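PDB 4IX3: MsStt7d protein from Micromonas, which probably acts as an ATP-dependent protein kinase, a homolog of the state transition kinase Stt7, represented here by its catalytic domain. Local coordinates for residues Thr13-Pro25 with Phe37-Leu49. Residues are numbered along the deposited sequence; the frame is centred on the assembly and turned at random. Where two conformers were deposited one is given.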
loop_
_atom_site.group_PDB
_atom_site.type_symbol
_atom_site.label_atom_id
_atom_site.label_comp_id
_atom_site.label_asym_id
_atom_site.label_seq_id
_atom_site.Cartn_x
_atom_site.Cartn_y
_atom_site.Cartn_z
ATOM N N THR B 13 -22.297 -11.668 -8.650
ATOM C CA THR B 13 -23.143 -12.128 -7.543
ATOM C C THR B 13 -24.572 -11.940 -8.036
ATOM O O THR B 13 -24.926 -10.861 -8.478
ATOM C CB THR B 13 -22.894 -11.223 -6.323
ATOM O OG1 THR B 13 -21.615 -11.603 -5.804
ATOM C CG2 THR B 13 -23.972 -11.474 -5.250
ATOM N N PRO B 14 -25.427 -12.972 -7.875
ATOM C CA PRO B 14 -26.829 -12.849 -8.282
ATOM C C PRO B 14 -27.521 -11.679 -7.596
ATOM O O PRO B 14 -27.361 -11.492 -6.381
ATOM C CB PRO B 14 -27.426 -14.199 -7.872
ATOM C CG PRO B 14 -26.281 -15.132 -7.994
ATOM C CD PRO B 14 -25.074 -14.359 -7.526
ATOM N N GLY B 15 -28.179 -10.829 -8.376
ATOM C CA GLY B 15 -28.867 -9.681 -7.794
ATOM C C GLY B 15 -28.015 -8.424 -7.702
ATOM O O GLY B 15 -28.541 -7.377 -7.294
ATOM N N VAL B 16 -26.741 -8.490 -8.117
ATOM C CA VAL B 16 -25.869 -7.324 -8.052
ATOM C C VAL B 16 -25.377 -7.071 -9.484
ATOM O O VAL B 16 -24.512 -7.786 -9.993
ATOM C CB VAL B 16 -24.684 -7.530 -7.088
ATOM C CG1 VAL B 16 -23.792 -6.290 -7.061
ATOM C CG2 VAL B 16 -25.244 -7.817 -5.703
ATOM N N GLU B 17 -25.908 -6.036 -10.130
ATOM C CA GLU B 17 -25.507 -5.668 -11.490
ATOM C C GLU B 17 -24.716 -4.366 -11.480
ATOM O O GLU B 17 -25.058 -3.428 -10.762
ATOM C CB GLU B 17 -26.759 -5.543 -12.382
ATOM C CG GLU B 17 -27.412 -6.910 -12.598
ATOM C CD GLU B 17 -28.818 -6.845 -13.146
ATOM O OE1 GLU B 17 -29.630 -7.705 -12.735
ATOM O OE2 GLU B 17 -29.099 -5.968 -13.998
ATOM N N PRO B 18 -23.658 -4.282 -12.315
ATOM C CA PRO B 18 -22.880 -3.040 -12.332
ATOM C C PRO B 18 -23.695 -1.769 -12.570
ATOM O O PRO B 18 -23.425 -0.713 -11.951
ATOM C CB PRO B 18 -21.809 -3.271 -13.417
ATOM C CG PRO B 18 -21.894 -4.696 -13.853
ATOM C CD PRO B 18 -23.100 -5.341 -13.182
ATOM N N LYS B 19 -24.720 -1.870 -13.420
ATOM C CA LYS B 19 -25.569 -0.706 -13.707
ATOM C C LYS B 19 -26.263 -0.133 -12.453
ATOM O O LYS B 19 -26.606 1.042 -12.403
ATOM C CB LYS B 19 -26.598 -1.021 -14.806
ATOM C CG LYS B 19 -27.671 -2.014 -14.377
ATOM C CD LYS B 19 -28.562 -2.474 -15.536
ATOM C CE LYS B 19 -30.042 -2.325 -15.232
ATOM N NZ LYS B 19 -30.486 -2.982 -13.959
ATOM N N ASP B 20 -26.334 -0.927 -11.388
ATOM C CA ASP B 20 -27.028 -0.494 -10.174
ATOM C C ASP B 20 -26.073 0.101 -9.125
ATOM O O ASP B 20 -26.467 0.415 -7.995
ATOM C CB ASP B 20 -27.860 -1.641 -9.613
ATOM C CG ASP B 20 -29.115 -1.906 -10.442
ATOM O OD1 ASP B 20 -29.711 -0.970 -11.062
ATOM O OD2 ASP B 20 -29.461 -3.094 -10.489
ATOM N N ILE B 21 -24.800 0.250 -9.488
ATOM C CA ILE B 21 -23.789 0.719 -8.530
ATOM C C ILE B 21 -23.297 2.054 -9.080
ATOM O O ILE B 21 -22.790 2.142 -10.212
ATOM C CB ILE B 21 -22.633 -0.294 -8.341
ATOM C CG1 ILE B 21 -23.208 -1.571 -7.676
ATOM C CG2 ILE B 21 -21.538 0.303 -7.452
ATOM C CD1 ILE B 21 -22.340 -2.797 -7.805
ATOM N N ARG B 22 -23.294 3.037 -8.190
ATOM C CA ARG B 22 -22.666 4.313 -8.423
ATOM C C ARG B 22 -21.518 4.431 -7.432
ATOM O O ARG B 22 -21.716 4.281 -6.223
ATOM C CB ARG B 22 -23.652 5.475 -8.248
ATOM C CG ARG B 22 -23.031 6.823 -8.530
ATOM C CD ARG B 22 -24.093 7.900 -8.635
ATOM N NE ARG B 22 -24.781 8.092 -7.366
ATOM C CZ ARG B 22 -24.318 8.865 -6.387
ATOM N NH1 ARG B 22 -23.136 9.460 -6.525
ATOM N NH2 ARG B 22 -25.031 9.038 -5.275
ATOM N N VAL B 23 -20.331 4.717 -7.946
ATOM C CA VAL B 23 -19.129 4.854 -7.124
ATOM C C VAL B 23 -18.870 6.335 -6.902
ATOM O O VAL B 23 -18.988 7.157 -7.824
ATOM C CB VAL B 23 -17.933 4.020 -7.662
ATOM C CG1 VAL B 23 -17.613 4.315 -9.115
ATOM C CG2 VAL B 23 -16.704 4.225 -6.775
ATOM N N LEU B 24 -18.567 6.698 -5.659
ATOM C CA LEU B 24 -18.246 8.090 -5.354
ATOM C C LEU B 24 -16.723 8.279 -5.373
ATOM O O LEU B 24 -15.993 7.514 -4.747
ATOM C CB LEU B 24 -18.800 8.466 -3.972
ATOM C CG LEU B 24 -20.290 8.760 -3.858
ATOM C CD1 LEU B 24 -21.168 7.624 -4.336
ATOM C CD2 LEU B 24 -20.641 9.134 -2.428
ATOM N N PRO B 25 -16.229 9.257 -6.146
ATOM C CA PRO B 25 -14.788 9.529 -6.095
ATOM C C PRO B 25 -14.275 9.857 -4.683
ATOM O O PRO B 25 -15.036 10.352 -3.837
ATOM C CB PRO B 25 -14.626 10.752 -6.997
ATOM C CG PRO B 25 -15.831 10.797 -7.875
ATOM C CD PRO B 25 -16.913 9.956 -7.252
ATOM N N PHE B 37 -13.752 2.667 -1.905
ATOM C CA PHE B 37 -14.550 3.830 -2.217
ATOM C C PHE B 37 -15.933 3.705 -1.552
ATOM O O PHE B 37 -16.405 2.608 -1.309
ATOM C CB PHE B 37 -14.812 3.870 -3.728
ATOM C CG PHE B 37 -13.578 3.996 -4.569
ATOM C CD1 PHE B 37 -13.203 5.224 -5.059
ATOM C CD2 PHE B 37 -12.846 2.877 -4.910
ATOM C CE1 PHE B 37 -12.050 5.334 -5.819
ATOM C CE2 PHE B 37 -11.719 2.961 -5.736
ATOM C CZ PHE B 37 -11.343 4.200 -6.193
ATOM N N ARG B 38 -16.597 4.821 -1.283
ATOM C CA ARG B 38 -18.032 4.753 -0.949
ATOM C C ARG B 38 -18.803 4.594 -2.257
ATOM O O ARG B 38 -18.356 5.021 -3.318
ATOM C CB ARG B 38 -18.513 6.033 -0.284
ATOM C CG ARG B 38 -18.007 6.234 1.121
ATOM C CD ARG B 38 -18.680 7.513 1.563
ATOM N NE ARG B 38 -18.199 7.953 2.864
ATOM C CZ ARG B 38 -17.088 8.661 3.037
ATOM N NH1 ARG B 38 -16.352 8.987 1.981
ATOM N NH2 ARG B 38 -16.685 8.995 4.266
ATOM N N GLY B 39 -19.989 4.008 -2.180
ATOM C CA GLY B 39 -20.871 3.951 -3.342
ATOM C C GLY B 39 -22.317 3.854 -2.898
ATOM O O GLY B 39 -22.631 3.859 -1.707
ATOM N N VAL B 40 -23.204 3.866 -3.884
ATOM C CA VAL B 40 -24.636 3.748 -3.617
ATOM C C VAL B 40 -25.127 2.633 -4.532
ATOM O O VAL B 40 -24.860 2.665 -5.752
ATOM C CB VAL B 40 -25.389 5.058 -3.934
ATOM C CG1 VAL B 40 -26.875 4.864 -3.682
ATOM C CG2 VAL B 40 -24.863 6.207 -3.073
ATOM N N PHE B 41 -25.874 1.700 -3.949
ATOM C CA PHE B 41 -26.374 0.546 -4.667
ATOM C C PHE B 41 -27.899 0.730 -4.774
ATOM O O PHE B 41 -28.575 0.980 -3.760
ATOM C CB PHE B 41 -25.990 -0.726 -3.904
ATOM C CG PHE B 41 -26.516 -2.017 -4.472
ATOM C CD1 PHE B 41 -26.303 -2.365 -5.813
ATOM C CD2 PHE B 41 -27.234 -2.905 -3.664
ATOM C CE1 PHE B 41 -26.722 -3.598 -6.299
ATOM C CE2 PHE B 41 -27.639 -4.164 -4.135
ATOM C CZ PHE B 41 -27.394 -4.508 -5.479
ATOM N N LYS B 42 -28.435 0.590 -5.981
ATOM C CA LYS B 42 -29.868 0.656 -6.247
ATOM C C LYS B 42 -30.465 1.975 -5.790
ATOM O O LYS B 42 -31.624 2.067 -5.365
ATOM C CB LYS B 42 -30.577 -0.539 -5.631
ATOM C CG LYS B 42 -30.313 -1.827 -6.383
ATOM C CD LYS B 42 -31.199 -2.955 -5.884
ATOM C CE LYS B 42 -30.956 -4.232 -6.669
ATOM N NZ LYS B 42 -32.008 -5.215 -6.317
ATOM N N GLY B 43 -29.659 3.010 -5.881
ATOM C CA GLY B 43 -30.117 4.351 -5.578
ATOM C C GLY B 43 -30.254 4.716 -4.120
ATOM O O GLY B 43 -30.252 5.888 -3.806
ATOM N N ASP B 44 -30.347 3.736 -3.225
ATOM C CA ASP B 44 -30.635 4.067 -1.826
ATOM C C ASP B 44 -29.905 3.222 -0.783
ATOM O O ASP B 44 -30.217 3.337 0.420
ATOM C CB ASP B 44 -32.141 4.029 -1.589
ATOM C CG ASP B 44 -32.712 2.617 -1.612
ATOM O OD1 ASP B 44 -31.991 1.677 -2.043
ATOM O OD2 ASP B 44 -33.934 2.502 -1.315
ATOM N N GLN B 45 -28.989 2.346 -1.202
ATOM C CA GLN B 45 -28.244 1.564 -0.208
ATOM C C GLN B 45 -26.806 2.060 -0.159
ATOM O O GLN B 45 -26.105 2.037 -1.161
ATOM C CB GLN B 45 -28.292 0.077 -0.525
ATOM C CG GLN B 45 -29.683 -0.493 -0.548
ATOM C CD GLN B 45 -29.663 -1.970 -0.855
ATOM O OE1 GLN B 45 -28.791 -2.712 -0.379
ATOM N NE2 GLN B 45 -30.565 -2.400 -1.734
ATOM N N ASP B 46 -26.361 2.582 0.983
ATOM C CA ASP B 46 -24.958 2.986 1.123
ATOM C C ASP B 46 -24.049 1.776 1.232
ATOM O O ASP B 46 -24.254 0.890 2.062
ATOM C CB ASP B 46 -24.843 3.858 2.364
ATOM C CG ASP B 46 -25.582 5.155 2.202
ATOM O OD1 ASP B 46 -25.663 5.671 1.072
ATOM O OD2 ASP B 46 -26.119 5.690 3.183
ATOM N N VAL B 47 -23.056 1.733 0.345
ATOM C CA VAL B 47 -22.163 0.602 0.307
ATOM C C VAL B 47 -20.709 1.086 0.318
ATOM O O VAL B 47 -20.447 2.283 0.119
ATOM C CB VAL B 47 -22.406 -0.315 -0.934
ATOM C CG1 VAL B 47 -23.809 -0.915 -0.799
ATOM C CG2 VAL B 47 -22.235 0.421 -2.249
ATOM N N VAL B 48 -19.801 0.136 0.514
ATOM C CA VAL B 48 -18.362 0.382 0.376
ATOM C C VAL B 48 -17.879 -0.627 -0.665
ATOM O O VAL B 48 -18.354 -1.748 -0.719
ATOM C CB VAL B 48 -17.684 0.214 1.745
ATOM C CG1 VAL B 48 -16.188 0.096 1.609
ATOM C CG2 VAL B 48 -18.017 1.402 2.625
ATOM N N LEU B 49 -16.942 -0.198 -1.502
ATOM C CA LEU B 49 -16.515 -0.926 -2.699
ATOM C C LEU B 49 -14.989 -0.973 -2.690
ATOM O O LEU B 49 -14.357 0.038 -2.410
ATOM C CB LEU B 49 -16.937 -0.136 -3.953
ATOM C CG LEU B 49 -18.457 -0.137 -4.200
ATOM C CD1 LEU B 49 -18.846 1.092 -5.002
ATOM C CD2 LEU B 49 -18.834 -1.464 -4.833
HETATM O O HOH W 1 -15.512 7.280 -2.259
#
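The carbonyl O of Asp-20 receives Lys-42 N at 2.8 Å, nearly straight (167°) and in the carbonyl plane, with Phe-41 CA adding a C-H...O contact. From there strand 21-23 pairs antiparallel along strand 34-41 in the N-lobe sheet: Arg-22 and Val-40 exchange a reciprocal pair of backbone bonds, and Leu-24 N reaches Arg-38 O at 2.9 Å. Phe-41, its CG anti to the backbone N (chi1 176°), swings its ring toward Gly-15 and Val-16. Ring atom CD1 meets Ile-21 CG1 at 3.7 Å, CZ touches Val-16 CG2, and Gly-15 O lies at the ring edge, while Lys-42 CG sits over the centre of one face. With an alanine here, Val-16 and Ile-21 would probably lose their shared apolar partner and a gap would open beside Gly-15 O. Farther along the side of the sheet that carries Ile-21, Val-23 and Phe-41, Leu-49 CD1 packs against Ile-21 CG2 at 3.7 Å, and Val-23 CG2 meets Phe-37 CB at 3.6 Å. Gly-39 pairs with Val-23, where a CB would run into Arg-22 O and Leu-49 CD1, consistent with a glycine. On the other side Arg-22 NH2 lies 3.6 Å from Val-40 CG2. Backbone bonds thus set the register, while the apolar face, continued by Ile-88 and Met-110, packs into the N-lobe core.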